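SnoaL-like domain-containing protein (Methylibium petroleiphilum PM1, PDB 3G16) is of unknown function but has a cystatin-like fold and a SnoaL-like domain of the NTF2 clan, whose cone-shaped barrel commonly encloses a ligand pocket. Local coordinates at residues 99-111 with 116-128. Numbering follows the deposited sequence.
Sequences DKVLRGAECVEFD and LIREIRAFYASPQ
Strands 100-111 and 116-124 form an antiparallel beta hairpin inside the curved sheet, and Glu109 meets Arg118 and Arg121 across it. In the middle of the hairpin Ala105 and Phe123, and Cys107 and Arg121, each exchange two backbone hydrogen bonds. At Glu109 a classic beta bulge intervenes: its O takes the N-H of Arg118 at 2.8 Å and, weakly, that of Glu119. The extra residue turns Arg118 toward the neighbouring strand, where its guanidinium reaches Glu109 on the face shared with Glu119 and Arg121. Extended from CG to NE, Arg118 approaches side-on, NE 2.9 Å and NH2 3.1 Å from Glu109 OE1, which lies in the guanidinium plane. Arg121, bent at chi3 (-59°), lays one guanidinium face over Cys107 CB and sends NH1 to Glu109 OE2 at 3.0 Å, from above the carboxylate plane. The same NH1 holds Glu119 OE2 at 2.8 Å, a bridge that probably offsets the repulsion between the two stacked carboxylates. One water joins Glu109 OE1 to Glu119 OE1. Arg121 NE also pairs with Glu90 of the second subunit, tying the network to the dimer. With an alanine at Glu109, Arg118 would probably be set free to swing into solvent, while Arg121 would keep Glu119 but lose its cross-strand mate.

The other face is apolar near Val108 and Ile120, where helix 9-24 covers it; buried Glu106 there hydrogen-bonds Tyr20. Beta-branched Val108 and Ile117 suit extended strands, with Val108 CG1 3.8 Å from Ile117 CG2, and Ile117 CG1 lies over the Phe110 ring. Farther along, Leu102 CD2 sits 3.9 Å from the Tyr124 ring centroid, over its face, while Tyr124 OH hydrogen-bonds an unidentified molecule, probably from the crystallisation liquor. A long, bulged hairpin with a helix against one face and a subunit partner at the other fits the cystatin-like alpha+beta fold of NTF2-clan proteins.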
ATOM      1  N   ASP A  99     -18.773   1.544 -14.471  1.00 17.49           N
ATOM      2  CA  ASP A  99     -19.123   0.401 -13.682  1.00 18.92           C
ATOM      3  C   ASP A  99     -17.873  -0.450 -13.391  1.00 19.21           C
ATOM      4  O   ASP A  99     -17.888  -1.679 -13.517  1.00 20.10           O
ATOM      5  CB  ASP A  99     -20.201  -0.454 -14.375  1.00 22.56           C
ATOM      6  CG  ASP A  99     -20.895  -1.406 -13.411  1.00 26.75           C
ATOM      7  OD1 ASP A  99     -21.023  -1.052 -12.206  1.00 31.31           O
ATOM      8  OD2 ASP A  99     -21.341  -2.483 -13.866  1.00 31.55           O
ATOM      9  N   LYS A 100     -16.801   0.222 -12.978  1.00 17.30           N
ATOM     10  CA  LYS A 100     -15.552  -0.452 -12.620  1.00 17.25           C
ATOM     11  C   LYS A 100     -15.139  -0.045 -11.229  1.00 16.11           C
ATOM     12  O   LYS A 100     -15.509   1.037 -10.719  1.00 16.52           O
ATOM     13  CB  LYS A 100     -14.422  -0.118 -13.586  1.00 19.03           C
ATOM     14  CG  LYS A 100     -14.761  -0.632 -14.969  1.00 23.11           C
ATOM     15  CD  LYS A 100     -13.752  -0.317 -16.006  1.00 26.85           C
ATOM     16  CE  LYS A 100     -12.611  -1.257 -15.953  1.00 29.51           C
ATOM     17  NZ  LYS A 100     -12.017  -1.359 -17.329  1.00 31.02           N
ATOM     18  N   VAL A 101     -14.450  -0.962 -10.581  1.00 15.23           N
ATOM     19  CA  VAL A 101     -13.960  -0.781  -9.228  1.00 16.42           C
ATOM     20  C   VAL A 101     -12.469  -1.084  -9.202  1.00 16.15           C
ATOM     21  O   VAL A 101     -12.025  -2.105  -9.762  1.00 17.06           O
ATOM     22  CB  VAL A 101     -14.652  -1.720  -8.235  1.00 16.63           C
ATOM     23  CG1 VAL A 101     -14.128  -1.524  -6.832  1.00 19.93           C
ATOM     24  CG2 VAL A 101     -16.179  -1.511  -8.275  1.00 18.35           C
ATOM     25  N   LEU A 102     -11.685  -0.174  -8.650  1.00 15.22           N
ATOM     26  CA  LEU A 102     -10.243  -0.379  -8.475  1.00 15.64           C
ATOM     27  C   LEU A 102      -9.940  -0.154  -7.000  1.00 15.43           C
ATOM     28  O   LEU A 102     -10.249   0.905  -6.477  1.00 16.18           O
ATOM     29  CB  LEU A 102      -9.431   0.597  -9.310  1.00 16.11           C
ATOM     30  CG  LEU A 102      -7.901   0.649  -9.113  1.00 18.43           C
ATOM     31  CD1 LEU A 102      -7.259  -0.736  -9.409  1.00 19.16           C
ATOM     32  CD2 LEU A 102      -7.284   1.771  -9.958  1.00 19.32           C
ATOM     33  N   ARG A 103      -9.387  -1.150  -6.312  1.00 14.39           N
ATOM     34  CA  ARG A 103      -8.964  -0.990  -4.931  1.00 15.26           C
ATOM     35  C   ARG A 103      -7.441  -0.956  -4.869  1.00 15.96           C
ATOM     36  O   ARG A 103      -6.747  -1.443  -5.740  1.00 15.11           O
ATOM     37  CB  ARG A 103      -9.517  -2.105  -4.088  1.00 15.67           C
ATOM     38  CG  ARG A 103     -11.043  -2.179  -4.202  1.00 15.00           C
ATOM     39  CD  ARG A 103     -11.602  -2.972  -3.087  1.00 16.69           C
ATOM     40  NE  ARG A 103     -12.974  -3.490  -3.272  1.00 16.31           N
ATOM     41  CZ  ARG A 103     -14.069  -3.046  -2.661  1.00 15.88           C
ATOM     42  NH1 ARG A 103     -14.053  -1.995  -1.874  1.00 15.60           N
ATOM     43  NH2 ARG A 103     -15.206  -3.700  -2.820  1.00 17.20           N
ATOM     44  N   GLY A 104      -6.926  -0.367  -3.824  1.00 14.59           N
ATOM     45  CA  GLY A 104      -5.494  -0.244  -3.634  1.00 14.32           C
ATOM     46  C   GLY A 104      -5.103   0.251  -2.279  1.00 15.09           C
ATOM     47  O   GLY A 104      -5.942   0.369  -1.381  1.00 14.17           O
ATOM     48  N   ALA A 105      -3.832   0.597  -2.137  1.00 14.81           N
ATOM     49  CA  ALA A 105      -3.335   1.169  -0.891  1.00 14.88           C
ATOM     50  C   ALA A 105      -2.270   2.171  -1.249  1.00 16.01           C
ATOM     51  O   ALA A 105      -1.667   2.094  -2.327  1.00 15.81           O
ATOM     52  CB  ALA A 105      -2.808   0.094   0.041  1.00 14.80           C
ATOM     53  N   GLU A 106      -2.081   3.147  -0.370  1.00 14.76           N
ATOM     54  CA  GLU A 106      -1.054   4.147  -0.632  1.00 14.48           C
ATOM     55  C   GLU A 106      -0.347   4.582   0.620  1.00 15.22           C
ATOM     56  O   GLU A 106      -0.922   4.579   1.708  1.00 16.80           O
ATOM     57  CB  GLU A 106      -1.620   5.337  -1.358  1.00 15.99           C
ATOM     58  CG  GLU A 106      -2.678   6.145  -0.579  1.00 16.72           C
ATOM     59  CD  GLU A 106      -3.503   7.057  -1.500  1.00 19.18           C
ATOM     60  OE1 GLU A 106      -3.522   6.845  -2.704  1.00 19.48           O
ATOM     61  OE2 GLU A 106      -4.188   7.954  -0.948  1.00 25.65           O
ATOM     62  N   CYS A 107       0.937   4.926   0.453  1.00 14.95           N
ATOM     63  CA  CYS A 107       1.745   5.499   1.530  1.00 15.50           C
ATOM     64  C   CYS A 107       1.692   6.992   1.402  1.00 14.39           C
ATOM     65  O   CYS A 107       1.799   7.528   0.275  1.00 15.38           O
ATOM     66  CB  CYS A 107       3.172   5.044   1.405  1.00 15.86           C
ATOM     67  SG  CYS A 107       3.355   3.239   1.696  1.00 21.05           S
ATOM     68  N   VAL A 108       1.528   7.685   2.533  1.00 14.97           N
ATOM     69  CA  VAL A 108       1.418   9.133   2.562  1.00 14.97           C
ATOM     70  C   VAL A 108       2.469   9.686   3.476  1.00 15.66           C
ATOM     71  O   VAL A 108       2.536   9.283   4.662  1.00 18.05           O
ATOM     72  CB  VAL A 108       0.013   9.535   3.071  1.00 15.74           C
ATOM     73  CG1 VAL A 108      -0.159  11.048   3.142  1.00 16.53           C
ATOM     74  CG2 VAL A 108      -1.095   8.934   2.209  1.00 15.77           C
ATOM     75  N   GLU A 109       3.320  10.583   2.978  1.00 12.90           N
ATOM     76  CA  GLU A 109       4.278  11.278   3.808  1.00 14.53           C
ATOM     77  C   GLU A 109       3.793  12.677   4.099  1.00 13.53           C
ATOM     78  O   GLU A 109       3.364  13.382   3.206  1.00 14.39           O
ATOM     79  CB  GLU A 109       5.637  11.404   3.133  1.00 14.88           C
ATOM     80  CG  GLU A 109       6.306  10.090   2.778  1.00 15.83           C
ATOM     81  CD  GLU A 109       7.718  10.252   2.292  1.00 18.38           C
ATOM     82  OE1 GLU A 109       8.177  11.378   2.066  1.00 18.45           O
ATOM     83  OE2 GLU A 109       8.338   9.172   2.090  1.00 19.49           O
ATOM     84  N   PHE A 110       3.915  13.091   5.371  1.00 13.44           N
ATOM     85  CA  PHE A 110       3.668  14.458   5.760  1.00 14.30           C
ATOM     86  C   PHE A 110       4.943  15.262   5.838  1.00 14.30           C
ATOM     87  O   PHE A 110       6.009  14.760   6.177  1.00 15.90           O
ATOM     88  CB  PHE A 110       2.950  14.503   7.112  1.00 13.41           C
ATOM     89  CG  PHE A 110       1.490  14.199   6.995  1.00 14.89           C
ATOM     90  CD1 PHE A 110       1.052  12.868   6.910  1.00 15.67           C
ATOM     91  CD2 PHE A 110       0.552  15.192   6.919  1.00 16.18           C
ATOM     92  CE1 PHE A 110      -0.287  12.595   6.774  1.00 16.24           C
ATOM     93  CE2 PHE A 110      -0.792  14.901   6.795  1.00 16.33           C
ATOM     94  CZ  PHE A 110      -1.200  13.615   6.714  1.00 15.80           C
ATOM     95  N   ASP A 111       4.786  16.527   5.494  1.00 13.45           N
ATOM     96  CA  ASP A 111       5.779  17.572   5.786  1.00 14.34           C
ATOM     97  C   ASP A 111       5.485  18.012   7.231  1.00 14.33           C
ATOM     98  O   ASP A 111       4.490  18.673   7.490  1.00 15.11           O
ATOM     99  CB  ASP A 111       5.611  18.743   4.835  1.00 15.19           C
ATOM    100  CG  ASP A 111       6.465  19.916   5.181  1.00 17.91           C
ATOM    101  OD1 ASP A 111       7.680  19.748   5.418  1.00 21.95           O
ATOM    102  OD2 ASP A 111       5.951  21.022   5.250  1.00 15.95           O
ATOM    103  N   LEU A 116       1.088  19.280   6.303  1.00 13.68           N
ATOM    104  CA  LEU A 116       0.407  18.934   5.060  1.00 13.72           C
ATOM    105  C   LEU A 116       1.110  17.782   4.351  1.00 13.94           C
ATOM    106  O   LEU A 116       2.211  17.420   4.679  1.00 14.56           O
ATOM    107  CB  LEU A 116       0.341  20.148   4.149  1.00 15.57           C
ATOM    108  CG  LEU A 116      -0.305  21.335   4.868  1.00 16.95           C
ATOM    109  CD1 LEU A 116      -0.359  22.534   3.722  1.00 16.19           C
ATOM    110  CD2 LEU A 116      -1.783  21.107   5.330  1.00 15.78           C
ATOM    111  N   ILE A 117       0.424  17.176   3.382  1.00 13.07           N
ATOM    112  CA  ILE A 117       0.951  16.020   2.657  1.00 13.48           C
ATOM    113  C   ILE A 117       2.025  16.469   1.686  1.00 13.76           C
ATOM    114  O   ILE A 117       1.818  17.429   0.930  1.00 14.25           O
ATOM    115  CB  ILE A 117      -0.171  15.303   1.913  1.00 14.34           C
ATOM    116  CG1 ILE A 117      -1.192  14.735   2.912  1.00 14.88           C
ATOM    117  CG2 ILE A 117       0.410  14.175   1.076  1.00 14.16           C
ATOM    118  CD1 ILE A 117      -2.503  14.270   2.281  1.00 16.00           C
ATOM    119  N   ARG A 118       3.144  15.759   1.673  1.00 13.66           N
ATOM    120  CA  ARG A 118       4.235  16.060   0.717  1.00 15.08           C
ATOM    121  C   ARG A 118       4.375  15.022  -0.379  1.00 15.09           C
ATOM    122  O   ARG A 118       4.926  15.319  -1.412  1.00 15.60           O
ATOM    123  CB  ARG A 118       5.581  16.270   1.440  1.00 16.18           C
ATOM    124  CG  ARG A 118       6.193  15.046   1.973  1.00 16.84           C
ATOM    125  CD  ARG A 118       7.526  15.354   2.634  1.00 19.05           C
ATOM    126  NE  ARG A 118       8.202  14.150   3.039  1.00 19.15           N
ATOM    127  CZ  ARG A 118       9.250  14.142   3.834  1.00 22.81           C
ATOM    128  NH1 ARG A 118       9.738  15.280   4.338  1.00 24.35           N
ATOM    129  NH2 ARG A 118       9.818  12.998   4.143  1.00 23.52           N
ATOM    130  N   GLU A 119       3.877  13.820  -0.162  1.00 13.66           N
ATOM    131  CA  GLU A 119       4.024  12.762  -1.156  1.00 14.08           C
ATOM    132  C   GLU A 119       3.022  11.669  -0.913  1.00 14.49           C
ATOM    133  O   GLU A 119       2.737  11.334   0.235  1.00 14.13           O
ATOM    134  CB  GLU A 119       5.428  12.168  -1.046  1.00 14.70           C
ATOM    135  CG  GLU A 119       5.768  11.134  -2.103  1.00 14.80           C
ATOM    136  CD  GLU A 119       7.217  10.722  -2.051  1.00 14.78           C
ATOM    137  OE1 GLU A 119       8.083  11.570  -2.393  1.00 16.28           O
ATOM    138  OE2 GLU A 119       7.506   9.598  -1.625  1.00 15.79           O
ATOM    139  N   ILE A 120       2.531  11.080  -2.011  1.00 14.63           N
ATOM    140  CA  ILE A 120       1.647   9.900  -1.958  1.00 12.63           C
ATOM    141  C   ILE A 120       2.197   8.887  -2.958  1.00 13.67           C
ATOM    142  O   ILE A 120       2.559   9.275  -4.089  1.00 14.15           O
ATOM    143  CB  ILE A 120       0.164  10.211  -2.253  1.00 13.55           C
ATOM    144  CG1 ILE A 120      -0.355  11.293  -1.298  1.00 14.62           C
ATOM    145  CG2 ILE A 120      -0.661   8.919  -2.203  1.00 14.46           C
ATOM    146  CD1 ILE A 120      -1.790  11.710  -1.567  1.00 15.80           C
ATOM    147  N   ARG A 121       2.325   7.632  -2.548  1.00 12.99           N
ATOM    148  CA  ARG A 121       2.791   6.531  -3.421  1.00 12.84           C
ATOM    149  C   ARG A 121       1.685   5.494  -3.416  1.00 12.86           C
ATOM    150  O   ARG A 121       1.443   4.881  -2.381  1.00 14.25           O
ATOM    151  CB  ARG A 121       4.103   5.971  -2.900  1.00 14.89           C
ATOM    152  CG  ARG A 121       5.226   7.001  -2.821  1.00 14.35           C
ATOM    153  CD  ARG A 121       6.571   6.379  -2.523  1.00 14.96           C
ATOM    154  NE  ARG A 121       6.653   5.629  -1.286  1.00 15.05           N
ATOM    155  CZ  ARG A 121       6.815   6.183  -0.084  1.00 15.98           C
ATOM    156  NH1 ARG A 121       6.882   7.493   0.076  1.00 17.44           N
ATOM    157  NH2 ARG A 121       6.935   5.408   0.981  1.00 17.66           N
ATOM    158  N   ALA A 122       1.053   5.276  -4.585  1.00 13.82           N
ATOM    159  CA  ALA A 122      -0.100   4.370  -4.657  1.00 13.58           C
ATOM    160  C   ALA A 122       0.191   3.063  -5.383  1.00 14.45           C
ATOM    161  O   ALA A 122       0.957   3.012  -6.352  1.00 14.57           O
ATOM    162  CB  ALA A 122      -1.278   5.052  -5.359  1.00 16.37           C
ATOM    163  N   PHE A 123      -0.451   2.020  -4.869  1.00 13.75           N
ATOM    164  CA  PHE A 123      -0.304   0.624  -5.306  1.00 12.17           C
ATOM    165  C   PHE A 123      -1.696   0.073  -5.516  1.00 14.70           C
ATOM    166  O   PHE A 123      -2.645   0.524  -4.860  1.00 14.80           O
ATOM    167  CB  PHE A 123       0.428  -0.185  -4.253  1.00 13.69           C
ATOM    168  CG  PHE A 123       1.763   0.418  -3.900  1.00 14.24           C
ATOM    169  CD1 PHE A 123       2.899   0.111  -4.602  1.00 14.03           C
ATOM    170  CD2 PHE A 123       1.862   1.377  -2.914  1.00 14.22           C
ATOM    171  CE1 PHE A 123       4.135   0.703  -4.312  1.00 14.51           C
ATOM    172  CE2 PHE A 123       3.086   1.984  -2.606  1.00 14.44           C
ATOM    173  CZ  PHE A 123       4.205   1.631  -3.303  1.00 14.19           C
ATOM    174  N   TYR A 124      -1.818  -0.923  -6.381  1.00 14.40           N
ATOM    175  CA  TYR A 124      -3.120  -1.436  -6.781  1.00 14.60           C
ATOM    176  C   TYR A 124      -3.357  -2.885  -6.500  1.00 15.10           C
ATOM    177  O   TYR A 124      -2.432  -3.700  -6.567  1.00 14.83           O
ATOM    178  CB  TYR A 124      -3.302  -1.280  -8.292  1.00 14.94           C
ATOM    179  CG  TYR A 124      -3.336   0.112  -8.867  1.00 16.31           C
ATOM    180  CD1 TYR A 124      -3.561   1.249  -8.078  1.00 16.55           C
ATOM    181  CD2 TYR A 124      -3.235   0.286 -10.248  1.00 16.32           C
ATOM    182  CE1 TYR A 124      -3.656   2.539  -8.678  1.00 16.40           C
ATOM    183  CE2 TYR A 124      -3.328   1.547 -10.824  1.00 16.98           C
ATOM    184  CZ  TYR A 124      -3.522   2.643 -10.034  1.00 16.74           C
ATOM    185  OH  TYR A 124      -3.654   3.887 -10.595  1.00 18.90           O
ATOM    186  N   ALA A 125      -4.636  -3.238  -6.291  1.00 14.33           N
ATOM    187  CA  ALA A 125      -5.041  -4.636  -6.248  1.00 14.98           C
ATOM    188  C   ALA A 125      -5.224  -5.119  -7.681  1.00 15.88           C
ATOM    189  O   ALA A 125      -6.321  -5.530  -8.090  1.00 16.46           O
ATOM    190  CB  ALA A 125      -6.361  -4.784  -5.469  1.00 14.98           C
ATOM    191  N   SER A 126      -4.141  -5.068  -8.460  1.00 15.77           N
ATOM    192  CA  SER A 126      -4.160  -5.470  -9.846  1.00 15.53           C
ATOM    193  C   SER A 126      -3.065  -6.521 -10.043  1.00 16.17           C
ATOM    194  O   SER A 126      -1.988  -6.397  -9.461  1.00 16.43           O
ATOM    195  CB  SER A 126      -3.972  -4.242 -10.727  1.00 17.31           C
ATOM    196  OG  SER A 126      -4.058  -4.595 -12.096  1.00 18.03           O
ATOM    197  N   PRO A 127      -3.326  -7.564 -10.830  1.00 18.13           N
ATOM    198  CA  PRO A 127      -2.290  -8.570 -10.978  1.00 19.89           C
ATOM    199  C   PRO A 127      -1.024  -8.039 -11.644  1.00 17.86           C
ATOM    200  O   PRO A 127      -1.046  -7.041 -12.368  1.00 18.43           O
ATOM    201  CB  PRO A 127      -2.986  -9.646 -11.836  1.00 20.12           C
ATOM    202  CG  PRO A 127      -4.006  -9.001 -12.545  1.00 19.99           C
ATOM    203  CD  PRO A 127      -4.517  -7.885 -11.614  1.00 18.31           C
ATOM    204  N   GLN A 128       0.068  -8.766 -11.460  1.00 18.81           N
ATOM    205  CA  GLN A 128       1.324  -8.408 -12.076  1.00 19.39           C
ATOM    206  C   GLN A 128       1.195  -8.426 -13.576  1.00 17.95           C
ATOM    207  O   GLN A 128       0.723  -9.434 -14.141  1.00 18.79           O
ATOM    208  CB  GLN A 128       2.398  -9.374 -11.658  1.00 21.40           C
ATOM    209  CG  GLN A 128       2.617  -9.381 -10.196  1.00 25.11           C
ATOM    210  CD  GLN A 128       3.570 -10.463  -9.793  1.00 29.20           C
ATOM    211  OE1 GLN A 128       4.692 -10.556 -10.321  1.00 31.15           O
ATOM    212  NE2 GLN A 128       3.153 -11.280  -8.817  1.00 31.37           N
TER
HETATM  213  O   HOH W   1       9.246  12.690  -0.093  1.00 20.63           O
HETATM  214  O   HOH W   2       8.131   6.883   3.268  1.00 20.96           O
HETATM  215  O   HOH W   3       9.156  18.055   3.664  1.00 29.11           O